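Local coordinates for protein Niban 2 (Homo sapiens, PDB 7CTP) that may help suppress apoptosis and promote melanoma cell invasion in vitro, and contains a PH domain besides its long helices, at residues R13-L24 and A273-A282. Sequence-based numbering, arbitrary orientation.
Sequences RQHIAEKTGKIL and AVYHMVYEQA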
# COMPACT_ATOMS: atom_id res chain seq x y z
N ARG A 13 9.16 -28.06 10.89
CA ARG A 13 9.42 -26.66 11.18
C ARG A 13 10.88 -26.31 10.92
O ARG A 13 11.18 -25.22 10.42
CB ARG A 13 9.01 -26.33 12.61
CG ARG A 13 7.49 -26.35 12.80
CD ARG A 13 7.11 -25.92 14.21
NE ARG A 13 5.65 -25.86 14.37
CZ ARG A 13 4.93 -24.74 14.36
NH1 ARG A 13 5.54 -23.57 14.19
NH2 ARG A 13 3.61 -24.79 14.52
N GLN A 14 11.80 -27.23 11.21
CA GLN A 14 13.21 -26.92 10.95
C GLN A 14 13.48 -26.81 9.46
O GLN A 14 14.23 -25.93 9.01
CB GLN A 14 14.11 -27.97 11.60
CG GLN A 14 15.61 -27.71 11.39
CD GLN A 14 16.05 -26.35 11.92
OE1 GLN A 14 16.75 -25.60 11.24
NE2 GLN A 14 15.64 -26.04 13.14
N HIS A 15 12.86 -27.68 8.66
CA HIS A 15 13.04 -27.59 7.22
C HIS A 15 12.49 -26.27 6.69
O HIS A 15 13.14 -25.60 5.87
CB HIS A 15 12.35 -28.77 6.53
CG HIS A 15 13.06 -30.08 6.70
ND1 HIS A 15 14.41 -30.23 6.44
CD2 HIS A 15 12.61 -31.30 7.08
CE1 HIS A 15 14.76 -31.49 6.67
NE2 HIS A 15 13.68 -32.16 7.06
N ILE A 16 11.32 -25.87 7.18
CA ILE A 16 10.74 -24.60 6.73
C ILE A 16 11.63 -23.43 7.12
O ILE A 16 11.87 -22.52 6.32
CB ILE A 16 9.31 -24.43 7.28
CG1 ILE A 16 8.35 -25.42 6.63
CG2 ILE A 16 8.84 -22.99 7.05
CD1 ILE A 16 7.09 -25.67 7.44
N ALA A 17 12.17 -23.45 8.35
CA ALA A 17 13.04 -22.36 8.78
C ALA A 17 14.30 -22.30 7.93
O ALA A 17 14.81 -21.21 7.64
CB ALA A 17 13.41 -22.52 10.25
N GLU A 18 14.83 -23.46 7.54
CA GLU A 18 16.02 -23.48 6.69
C GLU A 18 15.72 -22.85 5.33
O GLU A 18 16.50 -22.02 4.84
CB GLU A 18 16.52 -24.92 6.53
CG GLU A 18 17.24 -25.44 7.78
CD GLU A 18 17.50 -26.94 7.75
OE1 GLU A 18 17.93 -27.48 8.79
OE2 GLU A 18 17.27 -27.57 6.69
N LYS A 19 14.61 -23.24 4.71
CA LYS A 19 14.23 -22.66 3.43
C LYS A 19 13.95 -21.17 3.56
O LYS A 19 14.32 -20.38 2.68
CB LYS A 19 13.01 -23.38 2.86
CG LYS A 19 13.26 -24.86 2.55
CD LYS A 19 11.96 -25.56 2.14
CE LYS A 19 12.18 -27.05 1.89
NZ LYS A 19 12.26 -27.37 0.44
N THR A 20 13.27 -20.77 4.64
CA THR A 20 13.02 -19.35 4.90
C THR A 20 14.32 -18.58 5.03
O THR A 20 14.47 -17.47 4.49
CB THR A 20 12.17 -19.20 6.16
OG1 THR A 20 10.92 -19.89 5.96
CG2 THR A 20 11.91 -17.73 6.50
N GLY A 21 15.29 -19.15 5.75
CA GLY A 21 16.55 -18.47 5.96
C GLY A 21 17.31 -18.24 4.66
O GLY A 21 17.94 -17.20 4.47
N LYS A 22 17.24 -19.21 3.75
CA LYS A 22 17.90 -19.06 2.46
C LYS A 22 17.25 -17.96 1.63
O LYS A 22 17.94 -17.17 0.97
CB LYS A 22 17.90 -20.39 1.72
CG LYS A 22 18.72 -21.43 2.47
CD LYS A 22 18.77 -22.78 1.77
CE LYS A 22 19.52 -23.78 2.64
NZ LYS A 22 19.47 -25.16 2.06
N ILE A 23 15.91 -17.87 1.66
CA ILE A 23 15.21 -16.78 0.98
C ILE A 23 15.59 -15.44 1.58
O ILE A 23 15.85 -14.46 0.86
CB ILE A 23 13.69 -16.99 1.03
CG1 ILE A 23 13.29 -18.17 0.14
CG2 ILE A 23 12.96 -15.72 0.58
CD1 ILE A 23 11.92 -18.72 0.49
N LEU A 24 15.60 -15.35 2.91
CA LEU A 24 15.91 -14.07 3.54
C LEU A 24 17.33 -13.63 3.22
O LEU A 24 17.58 -12.44 2.98
CB LEU A 24 15.69 -14.15 5.04
CG LEU A 24 14.22 -14.33 5.41
CD1 LEU A 24 14.12 -14.76 6.88
CD2 LEU A 24 13.42 -13.05 5.16
N ALA A 273 -0.05 -20.93 10.73
CA ALA A 273 1.05 -21.29 11.62
C ALA A 273 2.40 -21.05 10.95
O ALA A 273 3.33 -20.53 11.59
CB ALA A 273 0.92 -22.74 12.08
N VAL A 274 2.53 -21.42 9.68
CA VAL A 274 3.77 -21.16 8.96
C VAL A 274 3.99 -19.66 8.78
O VAL A 274 5.11 -19.17 8.93
CB VAL A 274 3.78 -21.90 7.61
CG1 VAL A 274 5.04 -21.54 6.80
CG2 VAL A 274 3.72 -23.43 7.83
N TYR A 275 2.92 -18.92 8.48
CA TYR A 275 3.04 -17.47 8.35
C TYR A 275 3.61 -16.84 9.62
O TYR A 275 4.47 -15.97 9.55
CB TYR A 275 1.68 -16.86 8.01
CG TYR A 275 1.69 -15.34 7.89
CD1 TYR A 275 2.10 -14.71 6.71
CD2 TYR A 275 1.31 -14.54 8.96
CE1 TYR A 275 2.12 -13.31 6.60
CE2 TYR A 275 1.34 -13.15 8.87
CZ TYR A 275 1.74 -12.54 7.70
OH TYR A 275 1.75 -11.15 7.63
N HIS A 276 3.14 -17.29 10.79
CA HIS A 276 3.66 -16.75 12.06
C HIS A 276 5.14 -17.04 12.24
O HIS A 276 5.92 -16.17 12.66
CB HIS A 276 2.87 -17.32 13.23
CG HIS A 276 3.59 -17.21 14.55
ND1 HIS A 276 3.56 -16.07 15.32
CD2 HIS A 276 4.39 -18.09 15.20
CE1 HIS A 276 4.30 -16.25 16.40
NE2 HIS A 276 4.82 -17.46 16.35
N MET A 277 5.55 -18.28 11.96
CA MET A 277 6.94 -18.69 12.06
C MET A 277 7.82 -17.87 11.13
O MET A 277 8.90 -17.39 11.51
CB MET A 277 7.01 -20.18 11.70
CG MET A 277 8.18 -20.94 12.18
SD MET A 277 7.95 -22.57 11.43
CE MET A 277 9.52 -22.66 10.59
N VAL A 278 7.38 -17.72 9.88
CA VAL A 278 8.10 -16.92 8.90
C VAL A 278 8.21 -15.47 9.35
O VAL A 278 9.26 -14.83 9.23
CB VAL A 278 7.41 -17.03 7.53
CG1 VAL A 278 7.91 -15.94 6.59
CG2 VAL A 278 7.63 -18.42 6.93
N TYR A 279 7.09 -14.90 9.83
CA TYR A 279 7.08 -13.50 10.25
C TYR A 279 8.13 -13.24 11.32
O TYR A 279 8.89 -12.26 11.24
CB TYR A 279 5.68 -13.12 10.77
CG TYR A 279 5.55 -11.68 11.26
CD1 TYR A 279 5.99 -11.31 12.53
CD2 TYR A 279 5.00 -10.70 10.45
CE1 TYR A 279 5.89 -10.00 12.98
CE2 TYR A 279 4.88 -9.38 10.89
CZ TYR A 279 5.34 -9.05 12.16
OH TYR A 279 5.23 -7.75 12.61
N GLU A 280 8.20 -14.11 12.34
CA GLU A 280 9.17 -13.87 13.40
C GLU A 280 10.59 -14.01 12.89
O GLU A 280 11.48 -13.24 13.28
CB GLU A 280 8.92 -14.82 14.58
CG GLU A 280 7.64 -14.50 15.36
CD GLU A 280 7.59 -13.06 15.89
OE1 GLU A 280 8.65 -12.54 16.32
OE2 GLU A 280 6.50 -12.45 15.87
N GLN A 281 10.83 -14.98 12.01
CA GLN A 281 12.17 -15.16 11.45
C GLN A 281 12.57 -13.96 10.58
O GLN A 281 13.70 -13.45 10.67
CB GLN A 281 12.22 -16.47 10.66
CG GLN A 281 13.62 -16.95 10.33
CD GLN A 281 13.61 -18.32 9.70
OE1 GLN A 281 12.67 -19.09 9.88
NE2 GLN A 281 14.68 -18.64 8.98
N ALA A 282 11.65 -13.51 9.73
CA ALA A 282 11.93 -12.36 8.87
C ALA A 282 12.16 -11.10 9.68
O ALA A 282 13.03 -10.28 9.35
CB ALA A 282 10.77 -12.17 7.88
O HOH W 1 3.67 -21.22 14.17
O HOH W 2 10.07 -19.87 8.92
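The carbonyl oxygen of Ala17 takes two N-H groups: Gly21 N from its own helix and, across the contact, Gln281 NE2, which lies 2.9 Å from Ala17 O. The second bond is almost straight at 177°; it lies in the Gln281 amide plane but is tilted from the carbonyl plane. The two helices, parts of the long helices 10-48 and 260-337, run in roughly the same direction with their axes 10.4 Å apart at closest and crossed at -43°. Gln281 packs as a knob into a hole formed by Ala17, Thr20, Gly21 and Leu24. CG of Gln281 is anti to the backbone N (chi1 -165°) and the chain stays extended beyond it, which carries the amide across to helix 13-24. There CD rests 3.7 Å from Thr20 CG2, and a water donates to both Gln281 OE1 and Thr20 OG1. A leucine here would probably leave Ala17 O without its interhelical donor and the water without one acceptor. One turn back, Met277 bends at its last torsion, bringing CE to 3.6 Å from Ile16 CG2 and against Ala17 CB, while SD lies beside the extended Arg13 chain. Arg13 NE bonds to Leu8 O, whereas a bridging water joins NH1 to Ala273 O. Helix 232-252 flanks the pair, with Leu244 against Thr20 and Glu247 in a salt bridge with Lys19. At the far end Leu24 lays both methyls against one side of Ala282, CD1 3.8 Å from Ala282 CA and CD2 3.9 Å from Ala282 CB.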